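Local atomic coordinates of probable transcriptional regulator, ArsR family protein (Rhodococcus sp. RHA1, PDB entry 3F6O), a protein that probably binds DNA through a winged helix-turn-helix domain and regulates transcription as a dimer. Residues A[9-14]-A[80-85]; A[58-63]-A[76-81]; A[31-36]-A[67-72]. All coordinates share one frame; numbering follows the deposited sequence.

Contact 1: residues A[9-14]-A[80-85]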
# COMPACT_ATOMS: atom_id res chain seq x y z
N ASN A 9 3.35 -7.02 -2.96
CA ASN A 9 2.27 -7.45 -2.10
C ASN A 9 2.54 -7.21 -0.62
O ASN A 9 1.73 -6.58 0.07
CB ASN A 9 1.99 -8.94 -2.31
CG ASN A 9 1.55 -9.27 -3.73
OD1 ASN A 9 1.08 -8.40 -4.48
ND2 ASN A 9 1.70 -10.53 -4.11
N GLY A 10 3.68 -7.70 -0.14
CA GLY A 10 4.00 -7.58 1.27
C GLY A 10 4.34 -6.15 1.69
O GLY A 10 4.07 -5.75 2.81
N ILE A 11 4.97 -5.40 0.80
CA ILE A 11 5.30 -3.99 1.05
C ILE A 11 4.01 -3.19 1.30
O ILE A 11 3.90 -2.45 2.27
CB ILE A 11 6.15 -3.42 -0.11
CG1 ILE A 11 7.61 -3.90 0.03
CG2 ILE A 11 6.08 -1.87 -0.19
CD1 ILE A 11 8.43 -3.60 -1.21
N PHE A 12 3.03 -3.36 0.42
CA PHE A 12 1.77 -2.66 0.61
C PHE A 12 0.95 -3.22 1.79
O PHE A 12 0.36 -2.45 2.52
CB PHE A 12 0.96 -2.66 -0.67
CG PHE A 12 1.47 -1.72 -1.70
CD1 PHE A 12 1.55 -0.36 -1.44
CD2 PHE A 12 1.79 -2.18 -2.97
CE1 PHE A 12 2.00 0.51 -2.43
CE2 PHE A 12 2.23 -1.31 -3.97
CZ PHE A 12 2.34 0.04 -3.69
N GLN A 13 0.95 -4.54 2.00
CA GLN A 13 0.25 -5.10 3.16
C GLN A 13 0.76 -4.54 4.49
O GLN A 13 -0.01 -4.33 5.45
CB GLN A 13 0.35 -6.64 3.16
CG GLN A 13 -0.47 -7.31 4.25
CD GLN A 13 -1.96 -7.15 4.05
OE1 GLN A 13 -2.53 -7.71 3.13
NE2 GLN A 13 -2.60 -6.38 4.94
N ALA A 14 2.07 -4.28 4.54
CA ALA A 14 2.69 -3.73 5.73
C ALA A 14 2.10 -2.36 6.05
O ALA A 14 1.83 -2.06 7.21
CB ALA A 14 4.20 -3.67 5.59
N THR A 80 11.21 3.35 -2.14
CA THR A 80 11.57 3.44 -3.53
C THR A 80 10.62 2.60 -4.36
O THR A 80 10.14 3.07 -5.40
CB THR A 80 13.06 3.04 -3.70
OG1 THR A 80 13.86 4.05 -3.08
CG2 THR A 80 13.44 2.90 -5.19
N ALA A 81 10.32 1.39 -3.89
CA ALA A 81 9.39 0.50 -4.59
C ALA A 81 7.99 1.12 -4.77
O ALA A 81 7.40 1.08 -5.87
CB ALA A 81 9.30 -0.86 -3.89
N VAL A 82 7.46 1.68 -3.67
CA VAL A 82 6.13 2.32 -3.66
C VAL A 82 6.11 3.52 -4.63
O VAL A 82 5.22 3.64 -5.51
CB VAL A 82 5.70 2.77 -2.21
CG1 VAL A 82 4.40 3.59 -2.25
CG2 VAL A 82 5.54 1.58 -1.27
N GLU A 83 7.10 4.39 -4.47
CA GLU A 83 7.31 5.50 -5.40
C GLU A 83 7.31 5.06 -6.86
O GLU A 83 6.62 5.66 -7.70
CB GLU A 83 8.61 6.23 -5.06
CG GLU A 83 8.40 7.38 -4.14
CD GLU A 83 9.63 8.29 -4.08
N ALA A 84 8.08 4.01 -7.16
CA ALA A 84 8.20 3.45 -8.50
C ALA A 84 6.85 2.96 -9.06
O ALA A 84 6.51 3.25 -10.22
CB ALA A 84 9.21 2.29 -8.50
N TRP A 85 6.07 2.24 -8.25
CA TRP A 85 4.80 1.71 -8.73
C TRP A 85 3.84 2.88 -9.00
O TRP A 85 3.16 2.91 -10.03
CB TRP A 85 4.15 0.71 -7.75
CG TRP A 85 2.85 0.16 -8.28
CD1 TRP A 85 2.69 -0.90 -9.11
CD2 TRP A 85 1.53 0.70 -8.03
NE1 TRP A 85 1.34 -1.07 -9.41
CE2 TRP A 85 0.62 -0.10 -8.75
CE3 TRP A 85 1.04 1.78 -7.27
CZ2 TRP A 85 -0.76 0.13 -8.73
CZ3 TRP A 85 -0.35 2.01 -7.25
CH2 TRP A 85 -1.22 1.19 -7.98

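Contact 2: residues A[58-63]-A[76-81]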
# COMPACT_ATOMS: atom_id res chain seq x y z
N SER A 58 8.82 -7.83 5.52
CA SER A 58 8.50 -7.12 4.29
C SER A 58 9.58 -6.11 3.84
O SER A 58 9.44 -5.47 2.77
CB SER A 58 7.12 -6.46 4.43
OG SER A 58 7.10 -5.55 5.52
N GLY A 59 10.66 -5.97 4.60
CA GLY A 59 11.81 -5.12 4.20
C GLY A 59 11.76 -3.66 4.64
O GLY A 59 12.65 -2.89 4.29
N TRP A 60 10.72 -3.27 5.38
CA TRP A 60 10.55 -1.85 5.82
C TRP A 60 11.53 -1.45 6.93
O TRP A 60 11.88 -0.27 7.04
CB TRP A 60 9.10 -1.60 6.30
CG TRP A 60 8.14 -1.36 5.18
CD1 TRP A 60 7.24 -2.24 4.67
CD2 TRP A 60 8.03 -0.17 4.39
NE1 TRP A 60 6.54 -1.65 3.62
CE2 TRP A 60 7.02 -0.39 3.43
CE3 TRP A 60 8.67 1.08 4.42
CZ2 TRP A 60 6.63 0.60 2.51
CZ3 TRP A 60 8.28 2.05 3.51
CH2 TRP A 60 7.30 1.79 2.56
N ILE A 61 11.93 -2.39 7.78
CA ILE A 61 12.87 -2.11 8.87
C ILE A 61 13.92 -3.22 8.97
O ILE A 61 13.72 -4.31 8.44
CB ILE A 61 12.19 -1.90 10.28
CG1 ILE A 61 11.71 -3.26 10.86
CG2 ILE A 61 11.07 -0.83 10.21
CD1 ILE A 61 11.04 -3.22 12.26
N ARG A 62 15.01 -2.91 9.68
CA ARG A 62 15.96 -3.91 10.14
C ARG A 62 16.02 -3.83 11.64
O ARG A 62 15.98 -2.74 12.21
CB ARG A 62 17.37 -3.59 9.65
CG ARG A 62 17.63 -3.80 8.20
CD ARG A 62 19.14 -3.87 8.03
NE ARG A 62 19.54 -3.63 6.66
CZ ARG A 62 20.66 -4.10 6.11
NH1 ARG A 62 20.93 -3.82 4.84
NH2 ARG A 62 21.50 -4.86 6.83
N THR A 63 16.14 -4.99 12.28
CA THR A 63 16.28 -5.04 13.72
C THR A 63 17.47 -5.90 14.09
O THR A 63 17.91 -6.75 13.31
CB THR A 63 15.03 -5.55 14.45
OG1 THR A 63 14.91 -6.97 14.27
CG2 THR A 63 13.75 -4.84 13.95
N LYS A 76 15.14 2.07 3.37
CA LYS A 76 14.63 2.99 2.36
C LYS A 76 14.10 2.28 1.12
O LYS A 76 13.28 2.84 0.43
CB LYS A 76 15.69 4.02 1.95
CG LYS A 76 15.96 5.11 2.98
CD LYS A 76 14.79 5.35 3.94
CE LYS A 76 15.15 6.38 4.98
NZ LYS A 76 13.93 6.60 5.80
N GLU A 77 14.55 1.06 0.86
CA GLU A 77 14.15 0.37 -0.38
C GLU A 77 12.63 0.29 -0.62
O GLU A 77 12.17 0.62 -1.74
CB GLU A 77 14.78 -1.02 -0.49
CG GLU A 77 16.28 -1.00 -0.81
CD GLU A 77 17.13 -0.35 0.30
OE1 GLU A 77 16.88 -0.62 1.53
OE2 GLU A 77 18.03 0.44 -0.09
N PRO A 78 11.85 -0.14 0.40
CA PRO A 78 10.40 -0.18 0.12
C PRO A 78 9.79 1.17 -0.27
O PRO A 78 8.84 1.21 -1.04
CB PRO A 78 9.81 -0.74 1.42
CG PRO A 78 10.97 -1.56 2.03
CD PRO A 78 12.15 -0.64 1.75
N PHE A 79 10.32 2.27 0.26
CA PHE A 79 9.87 3.61 -0.16
C PHE A 79 10.05 3.80 -1.66
O PHE A 79 9.18 4.32 -2.35
CB PHE A 79 10.64 4.71 0.61
CG PHE A 79 10.18 4.89 2.02
CD1 PHE A 79 10.88 4.32 3.07
CD2 PHE A 79 9.05 5.66 2.31
CE1 PHE A 79 10.48 4.49 4.37
CE2 PHE A 79 8.62 5.83 3.62
CZ PHE A 79 9.33 5.26 4.66
N THR A 80 11.21 3.35 -2.14
CA THR A 80 11.57 3.44 -3.53
C THR A 80 10.62 2.60 -4.36
O THR A 80 10.14 3.07 -5.40
CB THR A 80 13.06 3.04 -3.70
OG1 THR A 80 13.86 4.05 -3.08
CG2 THR A 80 13.44 2.90 -5.19
N ALA A 81 10.32 1.39 -3.89
CA ALA A 81 9.39 0.50 -4.59
C ALA A 81 7.99 1.12 -4.77
O ALA A 81 7.40 1.08 -5.87
CB ALA A 81 9.30 -0.86 -3.89

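Contact 3: residues A[31-36]-A[67-72]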
# COMPACT_ATOMS: atom_id res chain seq x y z
N PRO A 31 16.62 5.82 14.64
CA PRO A 31 16.43 4.46 15.20
C PRO A 31 15.87 4.47 16.63
O PRO A 31 15.86 5.52 17.30
CB PRO A 31 17.85 3.87 15.17
CG PRO A 31 18.76 5.15 15.33
CD PRO A 31 18.05 6.16 14.47
N ALA A 32 15.45 3.29 17.09
CA ALA A 32 14.79 3.14 18.39
C ALA A 32 14.77 1.67 18.78
O ALA A 32 14.92 0.78 17.93
CB ALA A 32 13.34 3.69 18.30
N THR A 33 14.61 1.40 20.07
CA THR A 33 14.42 0.04 20.55
C THR A 33 12.93 -0.34 20.45
O THR A 33 12.07 0.53 20.39
CB THR A 33 14.84 -0.12 22.03
OG1 THR A 33 13.98 0.65 22.86
CG2 THR A 33 16.29 0.31 22.22
N VAL A 34 12.65 -1.64 20.42
CA VAL A 34 11.26 -2.11 20.46
C VAL A 34 10.48 -1.55 21.67
O VAL A 34 9.33 -1.14 21.52
CB VAL A 34 11.22 -3.67 20.43
CG1 VAL A 34 9.82 -4.21 20.84
CG2 VAL A 34 11.65 -4.20 19.06
N SER A 35 11.11 -1.50 22.85
CA SER A 35 10.39 -1.08 24.06
C SER A 35 9.97 0.38 23.93
O SER A 35 8.89 0.78 24.34
CB SER A 35 11.22 -1.33 25.31
OG SER A 35 12.04 -0.20 25.55
N GLU A 36 10.82 1.17 23.31
CA GLU A 36 10.53 2.55 23.00
C GLU A 36 9.36 2.67 22.00
O GLU A 36 8.40 3.43 22.23
CB GLU A 36 11.82 3.12 22.44
CG GLU A 36 11.89 4.53 22.32
CD GLU A 36 13.26 4.99 21.80
OE1 GLU A 36 14.32 4.24 21.86
OE2 GLU A 36 13.25 6.15 21.36
N GLY A 67 21.13 -9.16 23.86
CA GLY A 67 20.59 -9.35 25.20
C GLY A 67 19.08 -9.27 25.10
O GLY A 67 18.46 -9.93 24.24
N ARG A 68 18.48 -8.46 25.97
CA ARG A 68 17.03 -8.28 25.98
C ARG A 68 16.61 -7.04 25.15
O ARG A 68 15.43 -6.68 25.13
CB ARG A 68 16.51 -8.16 27.42
N VAL A 69 17.58 -6.42 24.47
CA VAL A 69 17.38 -5.16 23.76
C VAL A 69 17.38 -5.42 22.26
O VAL A 69 18.31 -6.02 21.75
CB VAL A 69 18.50 -4.18 24.06
CG1 VAL A 69 18.27 -2.83 23.34
CG2 VAL A 69 18.64 -3.98 25.58
N ARG A 70 16.35 -4.93 21.57
CA ARG A 70 16.24 -5.07 20.11
C ARG A 70 16.19 -3.69 19.47
O ARG A 70 15.23 -2.95 19.65
CB ARG A 70 14.99 -5.91 19.72
CG ARG A 70 14.84 -6.10 18.21
CD ARG A 70 13.77 -7.13 17.81
NE ARG A 70 14.11 -8.48 18.26
CZ ARG A 70 14.88 -9.35 17.60
NH1 ARG A 70 15.41 -9.05 16.41
NH2 ARG A 70 15.11 -10.55 18.14
N THR A 71 17.24 -3.32 18.72
CA THR A 71 17.27 -2.03 18.05
C THR A 71 16.63 -2.15 16.68
O THR A 71 16.73 -3.20 16.04
CB THR A 71 18.72 -1.47 17.94
OG1 THR A 71 19.55 -2.42 17.28
CG2 THR A 71 19.29 -1.25 19.36
N CYS A 72 15.96 -1.08 16.26
CA CYS A 72 15.24 -1.04 14.98
C CYS A 72 15.65 0.18 14.18
O CYS A 72 15.86 1.29 14.73
CB CYS A 72 13.72 -0.98 15.20
SG CYS A 72 13.07 -2.29 16.27

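Contact 1: residues A[9-14]-A[80-85]
I11 and F12 of helix 5-15 meet A81, V82 and W85 of helix 77-94 in a buried, wholly apolar helix-helix contact between the first and last helices of the ArsR-type winged helix-turn-helix fold. The short segments cross at -102°, their axes 10.6 Å apart at closest approach. I11 supplies two branches: its CD1 reaches A81 CB at 3.9 Å, while its CG2 lies 3.7 Å from V82 CG2, the I11 and V82 side chains sliding past each other in opposite directions. I11 thus spans neighbouring residues on the facing helix. F12 has CG beside its backbone N and anti to its carbonyl carbon (chi1 -75°), and the far end of the ring approaches the other helix. Its CE1 lies 3.9 Å from both V82 CG1 and V82 CG2, and its edge turns toward the face of W85 in an offset edge-to-face pair with planes at 77°. The centroids of the F12 ring and the W85 six-membered ring are 5.9 Å apart. L15 of the second subunit packs on both F12 and W85, placing the aromatic pair at the dimer interface. Within the chain, L8 of helix 5-15 covers A81 and W85, and W60, just before strand 61-66, touches V82.

Contact 2: residues A[58-63]-A[76-81]
W60 and F79 both hold CG beside the backbone N and anti to the carbonyl carbon (chi1 -81° and -76°), and the ends of the two rings come together across the join between the winged helix-turn-helix core and the C-terminal helix. G59, with positive phi, ends the preceding helix in a Schellman motif, and W60 follows directly before the first wing strand. P78, in the first turn of helix 77-94, lies over one face of the indole. Its CB stands 3.4 Å from the centroid of the W60 six-membered ring, nearly on the ring normal, a CH-pi contact. The edge of the same six-membered ring is directed at the face of F79, with planes at 86° and centroids 4.7 Å apart. The indole is therefore gripped by successive residues of the helix, P78 over a face and F79 at an edge. W60 NE1 is satisfied by a hydrogen bond to the carbonyl of I11, which anchors the indole to helix 5-15. Beyond F79 the contact reaches the second subunit, whose W93 makes an edge-to-face pair with the F79 ring. The backbone bend at G59 also meets the proline: G59 O is 3.1 Å from P78 CG. At the aromatic junction, W60 CZ3 sits over the centre of the F79 ring, 3.4 Å from F79 CE1.

Contact 3: residues A[31-36]-A[67-72]
T33 and V34 meet strand 69-74 where a short antiparallel beta ladder passes into a helix, at the edge of the winged-helix sheet. A32 and C72 form a hydrogen-bonded pair, A32 N to C72 O at 3.1 Å and C72 N to A32 O at 2.7 Å; V34 N then donates to R70 O at 3.0 Å. Between them T33 and T71 form a non-hydrogen-bonded pair. T33 holds OG1 between its backbone N and carbonyl carbon (chi1 66°), where it accepts from E36 N at 3.2 Å. T33 N in turn donates a weak bond to E36 OE1, completing a capping box at the start of helix 34-38. The other branch, T33 CG2, lies 3.9 Å from V69 CG1, the two side chains crossing at a slant. V34 CG2, anti to its own carbonyl carbon, touches C72 SG at 3.7 Å and lies 3.8 Å from R70 CG. V34 and R70 run side by side in the same direction, the aliphatic part of the arginine covering the methyl before its chain bends at chi3 (-64°) and NH1 hydrogen-bonds to T63 OG1. Helix 45-57 covers V34 through L45, F48 and M49, while L27 of helix 18-28 and L37 of helix 34-38 pack against A32 and C72.

From the N terminus, helix 5-15 enters contact 1, whose partner on helix 77-94 comes only near the end of the fold, so this contact closes the longest loop. Contact 3 falls entirely within that loop and joins strand 32-33 to strand 69-74. Contact 2 starts between the two segments of contact 3 and ends beyond both, so the two cross along the chain; it closes the short loop holding the two wing strands and joins the start of strand 61-66 to helix 77-94. Contacts 2 and 3 touch where strands 61-66 and 69-74 are neighbours. Contacts 1 and 2 share T80 and A81, and both border the second subunit. Contact 3 lies across the chain's centre from contact 1, about 25 Å between centres.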